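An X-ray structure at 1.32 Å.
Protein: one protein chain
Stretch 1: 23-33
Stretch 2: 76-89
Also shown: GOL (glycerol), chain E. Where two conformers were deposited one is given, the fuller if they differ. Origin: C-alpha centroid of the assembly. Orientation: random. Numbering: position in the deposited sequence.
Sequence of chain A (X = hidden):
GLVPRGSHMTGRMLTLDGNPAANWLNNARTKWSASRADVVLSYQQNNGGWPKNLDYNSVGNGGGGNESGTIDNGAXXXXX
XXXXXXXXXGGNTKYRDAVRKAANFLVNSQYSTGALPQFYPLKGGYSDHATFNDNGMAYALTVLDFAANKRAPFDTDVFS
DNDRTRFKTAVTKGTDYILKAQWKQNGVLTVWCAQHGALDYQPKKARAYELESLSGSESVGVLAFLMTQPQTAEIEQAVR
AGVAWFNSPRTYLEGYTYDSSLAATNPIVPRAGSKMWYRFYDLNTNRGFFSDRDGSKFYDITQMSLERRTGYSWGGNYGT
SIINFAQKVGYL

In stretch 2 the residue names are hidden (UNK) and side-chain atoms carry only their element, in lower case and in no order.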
# COMPACT_ATOMS: atom_id res chain seq x y z
N ASN A 23 -4.86 -7.42 8.16
CA ASN A 23 -3.96 -8.54 8.42
C ASN A 23 -2.52 -8.02 8.46
O ASN A 23 -1.71 -8.41 9.32
CB ASN A 23 -4.09 -9.60 7.35
CG ASN A 23 -5.33 -10.46 7.48
OD1 ASN A 23 -5.71 -11.17 6.54
ND2 ASN A 23 -5.96 -10.41 8.63
N TRP A 24 -2.17 -7.15 7.52
CA TRP A 24 -0.84 -6.58 7.52
C TRP A 24 -0.56 -5.85 8.84
O TRP A 24 0.51 -6.00 9.45
CB TRP A 24 -0.64 -5.61 6.33
CG TRP A 24 0.57 -4.83 6.55
CD1 TRP A 24 1.85 -5.21 6.30
CD2 TRP A 24 0.64 -3.57 7.21
NE1 TRP A 24 2.72 -4.25 6.75
CE2 TRP A 24 2.00 -3.24 7.31
CE3 TRP A 24 -0.31 -2.67 7.71
CZ2 TRP A 24 2.43 -2.06 7.91
CZ3 TRP A 24 0.12 -1.50 8.30
CH2 TRP A 24 1.47 -1.22 8.40
N LEU A 25 -1.51 -5.05 9.28
CA LEU A 25 -1.29 -4.22 10.46
C LEU A 25 -1.13 -5.10 11.69
O LEU A 25 -0.24 -4.93 12.52
CB LEU A 25 -2.45 -3.26 10.64
CG LEU A 25 -2.26 -2.17 11.70
CD1 LEU A 25 -3.05 -0.92 11.32
CD2 LEU A 25 -2.70 -2.68 13.09
N ASN A 26 -2.02 -6.06 11.83
CA ASN A 26 -1.95 -6.91 13.00
C ASN A 26 -0.66 -7.70 13.03
O ASN A 26 -0.07 -7.89 14.10
CB ASN A 26 -3.20 -7.76 13.13
CG ASN A 26 -4.39 -6.94 13.64
OD1 ASN A 26 -4.29 -6.25 14.68
ND2 ASN A 26 -5.50 -6.97 12.91
N ASN A 27 -0.18 -8.14 11.87
CA ASN A 27 1.12 -8.79 11.80
C ASN A 27 2.26 -7.86 12.20
O ASN A 27 3.22 -8.29 12.85
CB ASN A 27 1.38 -9.24 10.39
CG ASN A 27 0.74 -10.58 10.09
OD1 ASN A 27 0.49 -10.92 8.93
ND2 ASN A 27 0.33 -11.29 11.14
N ALA A 28 2.17 -6.60 11.81
CA ALA A 28 3.23 -5.63 12.10
C ALA A 28 3.41 -5.41 13.60
O ALA A 28 4.47 -5.00 14.06
CB ALA A 28 2.95 -4.31 11.42
N ARG A 29 2.36 -5.66 14.37
CA ARG A 29 2.41 -5.49 15.81
C ARG A 29 3.54 -6.28 16.46
O ARG A 29 4.10 -5.84 17.47
CB ARG A 29 1.08 -5.86 16.44
CG ARG A 29 -0.02 -4.89 16.05
CD ARG A 29 -1.39 -5.39 16.40
NE ARG A 29 -1.62 -5.40 17.84
CZ ARG A 29 -2.76 -5.77 18.41
NH1 ARG A 29 -3.79 -6.15 17.67
NH2 ARG A 29 -2.87 -5.75 19.73
N THR A 30 3.86 -7.41 15.85
CA THR A 30 4.95 -8.28 16.29
C THR A 30 5.96 -8.54 15.19
O THR A 30 6.50 -9.63 15.08
CB THR A 30 4.40 -9.62 16.83
OG1 THR A 30 3.67 -10.31 15.79
CG2 THR A 30 3.40 -9.39 17.95
N LYS A 31 6.25 -7.53 14.37
CA LYS A 31 7.15 -7.72 13.23
C LYS A 31 8.52 -8.18 13.70
O LYS A 31 9.13 -9.04 13.07
CB LYS A 31 7.30 -6.43 12.43
CG LYS A 31 8.15 -6.58 11.16
CD LYS A 31 7.39 -7.29 10.05
CE LYS A 31 8.30 -8.16 9.19
NZ LYS A 31 9.55 -7.46 8.76
N TRP A 32 9.01 -7.58 14.78
CA TRP A 32 10.29 -7.95 15.36
C TRP A 32 10.04 -8.37 16.79
O TRP A 32 9.02 -8.05 17.38
CB TRP A 32 11.26 -6.78 15.36
CG TRP A 32 11.47 -6.19 14.01
CD1 TRP A 32 12.34 -6.63 13.06
CD2 TRP A 32 10.78 -5.09 13.45
NE1 TRP A 32 12.25 -5.85 11.93
CE2 TRP A 32 11.30 -4.89 12.15
CE3 TRP A 32 9.80 -4.22 13.92
CZ2 TRP A 32 10.84 -3.88 11.32
CZ3 TRP A 32 9.37 -3.20 13.09
CH2 TRP A 32 9.88 -3.05 11.80
N SER A 33 11.01 -9.08 17.35
CA SER A 33 10.96 -9.43 18.75
C SER A 33 10.95 -8.14 19.57
O SER A 33 11.55 -7.13 19.19
CB SER A 33 12.16 -10.31 19.13
OG SER A 33 12.23 -11.46 18.29
N UNK A 76 8.34 3.08 8.37
CA UNK A 76 7.57 3.99 9.18
C UNK A 76 6.29 3.33 9.67
O UNK A 76 6.05 3.23 10.87
c UNK A 76 6.58 6.29 9.44
c UNK A 76 7.28 5.32 8.48
o UNK A 76 8.53 5.96 8.18
N UNK A 77 5.48 2.86 8.73
CA UNK A 77 4.20 2.27 9.07
C UNK A 77 4.37 1.00 9.89
O UNK A 77 3.61 0.77 10.83
c UNK A 77 3.98 1.19 6.76
c UNK A 77 2.94 3.43 7.26
c UNK A 77 3.31 2.07 7.82
c UNK A 77 3.08 0.83 5.58
N UNK A 78 5.38 0.21 9.60
CA UNK A 78 5.60 -1.02 10.34
C UNK A 78 6.17 -0.69 11.71
O UNK A 78 5.68 -1.16 12.72
c UNK A 78 6.58 -3.30 10.27
c UNK A 78 6.54 -1.94 9.60
o UNK A 78 6.06 -2.18 8.28
N UNK A 79 7.21 0.13 11.74
CA UNK A 79 7.85 0.51 12.99
C UNK A 79 6.86 1.13 13.96
O UNK A 79 6.88 0.83 15.16
o UNK A 79 11.29 0.72 10.01
o UNK A 79 9.14 1.03 10.00
c UNK A 79 9.00 1.50 12.75
c UNK A 79 10.24 0.89 12.11
c UNK A 79 10.21 0.89 10.60
N UNK A 80 5.97 1.97 13.47
CA UNK A 80 5.07 2.68 14.39
C UNK A 80 4.03 1.73 14.97
O UNK A 80 3.64 1.89 16.14
c UNK A 80 4.47 3.93 13.77
c UNK A 80 3.20 3.70 13.05
s UNK A 80 2.98 4.95 11.87
c UNK A 80 1.97 6.11 12.77
N UNK A 81 3.57 0.76 14.19
CA UNK A 81 2.58 -0.19 14.68
C UNK A 81 3.26 -1.06 15.74
O UNK A 81 2.72 -1.29 16.82
c UNK A 81 1.15 -0.15 12.62
c UNK A 81 2.00 -1.03 13.54
c UNK A 81 1.17 -2.19 14.07
N UNK A 82 4.45 -1.54 15.41
CA UNK A 82 5.25 -2.32 16.32
C UNK A 82 5.50 -1.60 17.63
O UNK A 82 5.25 -2.15 18.71
c UNK A 82 7.59 -3.25 16.51
c UNK A 82 8.74 -2.55 16.79
c UNK A 82 8.39 -5.04 17.91
c UNK A 82 9.71 -3.07 17.60
c UNK A 82 9.54 -4.31 18.15
c UNK A 82 6.56 -2.67 15.62
c UNK A 82 7.41 -4.51 17.08
N UNK A 83 5.92 -0.35 17.58
CA UNK A 83 6.24 0.35 18.82
C UNK A 83 4.97 0.70 19.59
O UNK A 83 4.99 0.82 20.80
c UNK A 83 9.23 2.62 17.95
c UNK A 83 7.08 1.59 18.56
c UNK A 83 8.50 1.34 18.08
c UNK A 83 9.23 0.39 18.99
N UNK A 84 3.85 0.85 18.90
CA UNK A 84 2.59 1.08 19.59
C UNK A 84 2.23 -0.14 20.41
O UNK A 84 1.72 -0.02 21.53
c UNK A 84 1.48 1.43 18.61
N UNK A 85 2.47 -1.31 19.83
CA UNK A 85 2.22 -2.57 20.51
C UNK A 85 3.17 -2.71 21.70
O UNK A 85 2.76 -3.10 22.76
c UNK A 85 2.20 -5.11 20.21
c UNK A 85 2.37 -3.75 19.56
o UNK A 85 -0.16 -4.75 20.20
o UNK A 85 0.59 -6.34 21.48
c UNK A 85 0.79 -5.41 20.66
N UNK A 86 4.43 -2.36 21.51
CA UNK A 86 5.38 -2.39 22.61
C UNK A 86 4.94 -1.46 23.73
O UNK A 86 5.03 -1.83 24.90
c UNK A 86 7.74 -1.83 23.31
c UNK A 86 7.33 -3.07 21.20
c UNK A 86 6.80 -2.02 22.13
N UNK A 87 4.47 -0.27 23.39
CA UNK A 87 3.94 0.64 24.38
C UNK A 87 2.74 0.04 25.11
O UNK A 87 2.64 0.13 26.35
c UNK A 87 1.89 4.56 26.78
c UNK A 87 2.98 2.91 24.81
c UNK A 87 3.16 4.05 26.94
c UNK A 87 1.71 3.43 24.67
c UNK A 87 3.70 3.23 25.95
c UNK A 87 1.16 4.26 25.64
o UNK A 87 1.35 5.39 27.74
c UNK A 87 3.57 1.99 23.77
N UNK A 88 1.85 -0.58 24.36
CA UNK A 88 0.66 -1.20 24.91
C UNK A 88 1.06 -2.31 25.87
O UNK A 88 0.47 -2.44 26.95
c UNK A 88 -0.23 -1.74 23.79
c UNK A 88 -1.53 -2.42 24.24
c UNK A 88 -2.30 -2.91 23.03
c UNK A 88 -3.52 -3.75 23.38
n UNK A 88 -4.57 -2.98 24.08
N UNK A 89 2.08 -3.10 25.51
CA UNK A 89 2.51 -4.24 26.34
C UNK A 89 3.26 -3.83 27.60
O UNK A 89 3.02 -4.38 28.68
c UNK A 89 3.41 -5.20 25.57
o UNK A 89 2.76 -5.38 24.34
C1 GOL E . 9.36 -3.85 7.52
O1 GOL E . 9.65 -5.06 6.85
C2 GOL E . 10.57 -2.94 7.41
O2 GOL E . 11.69 -3.55 8.01
C3 GOL E . 10.25 -1.63 8.11
O3 GOL E . 11.33 -0.77 7.86
O HOH W 1 5.62 -4.58 7.00

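Position 76 has two carbons and one oxygen beyond CA, with the first carbon carrying the other two atoms. It lies out of reach of stretch 1, at the N-cap. It is Thr 76.

Position 77 has four carbons, forked at the first, with one arm two carbons long. The end of that arm lies 3.8 Å from Trp 24 CZ2. This is Ile 77.

Position 78 again has one carbon carrying an oxygen and a carbon. The outer carbon packs against Ala 28, Lys 31 and Trp 32, and the oxygen lies near the Trp 24 ring edge. It is Thr 78. Its CG2 packs 3.9 Å from Ala 28 CB and 3.6 Å from Trp 32 CH2. Water 1 accepts from Trp 24 NE1 (2.9 Å) and donates to Thr 78 OG1 (2.8 Å), so it bridges the two stretches.

Position 79 has three carbons, the third carrying two oxygens. CB points away from stretch 1, but the second carbon is 4.0 Å from Trp 32 CH2. It is Glu 79. Glycerol O3 donates to Glu 79 OE2 (2.6 Å), and Lys 31 NZ donates to glycerol O1 (3.1 Å).

Position 80 is an unbranched chain of two carbons, sulfur and carbon. It points away and makes no contact. It is Met 80.

Position 81 has three carbons, forked at the first, and points toward stretch 1. It touches Trp 24, Leu 25, Ala 28 and Arg 29. It is Val 81. Its CG1 is 3.8 Å from Ala 28 CB and 3.6 Å from Arg 29 CG.

Position 82 has one carbon and a six-carbon ring, with no oxygen. The edge of Trp 32 meets the face of this ring, with the planes at 76°. It is Phe 82.

Position 83 has four carbons, forked at the second, and makes no contact. It is Leu 83.

Position 84 has a single carbon. It is Ala 84.

Position 85 has three carbons, the third carrying two oxygens, one of them close to the Arg 29 guanidinium. It is Glu 85. Arg 29 NE and Arg 29 NH2 each donate to Glu 85 OE1 at 2.9 Å, within a salt bridge.

Position 86 has three carbons, forked at the first. It is Val 86.

Position 87 has one carbon and a six-carbon ring bearing an oxygen, out of reach. It is Tyr 87.

Position 88 has four carbons in a row ending in nitrogen. The fourth approaches the Arg 29 guanidinium. It is Lys 88.

Position 89 has one carbon and one oxygen. It is Ser 89.

The helices cross at -55°. Apolar packing centres on Val 81 and Phe 82, and the salt bridge adds a charged link through Arg 29.

Stretch 2 (76-89) TITEMVFLAEVYKS
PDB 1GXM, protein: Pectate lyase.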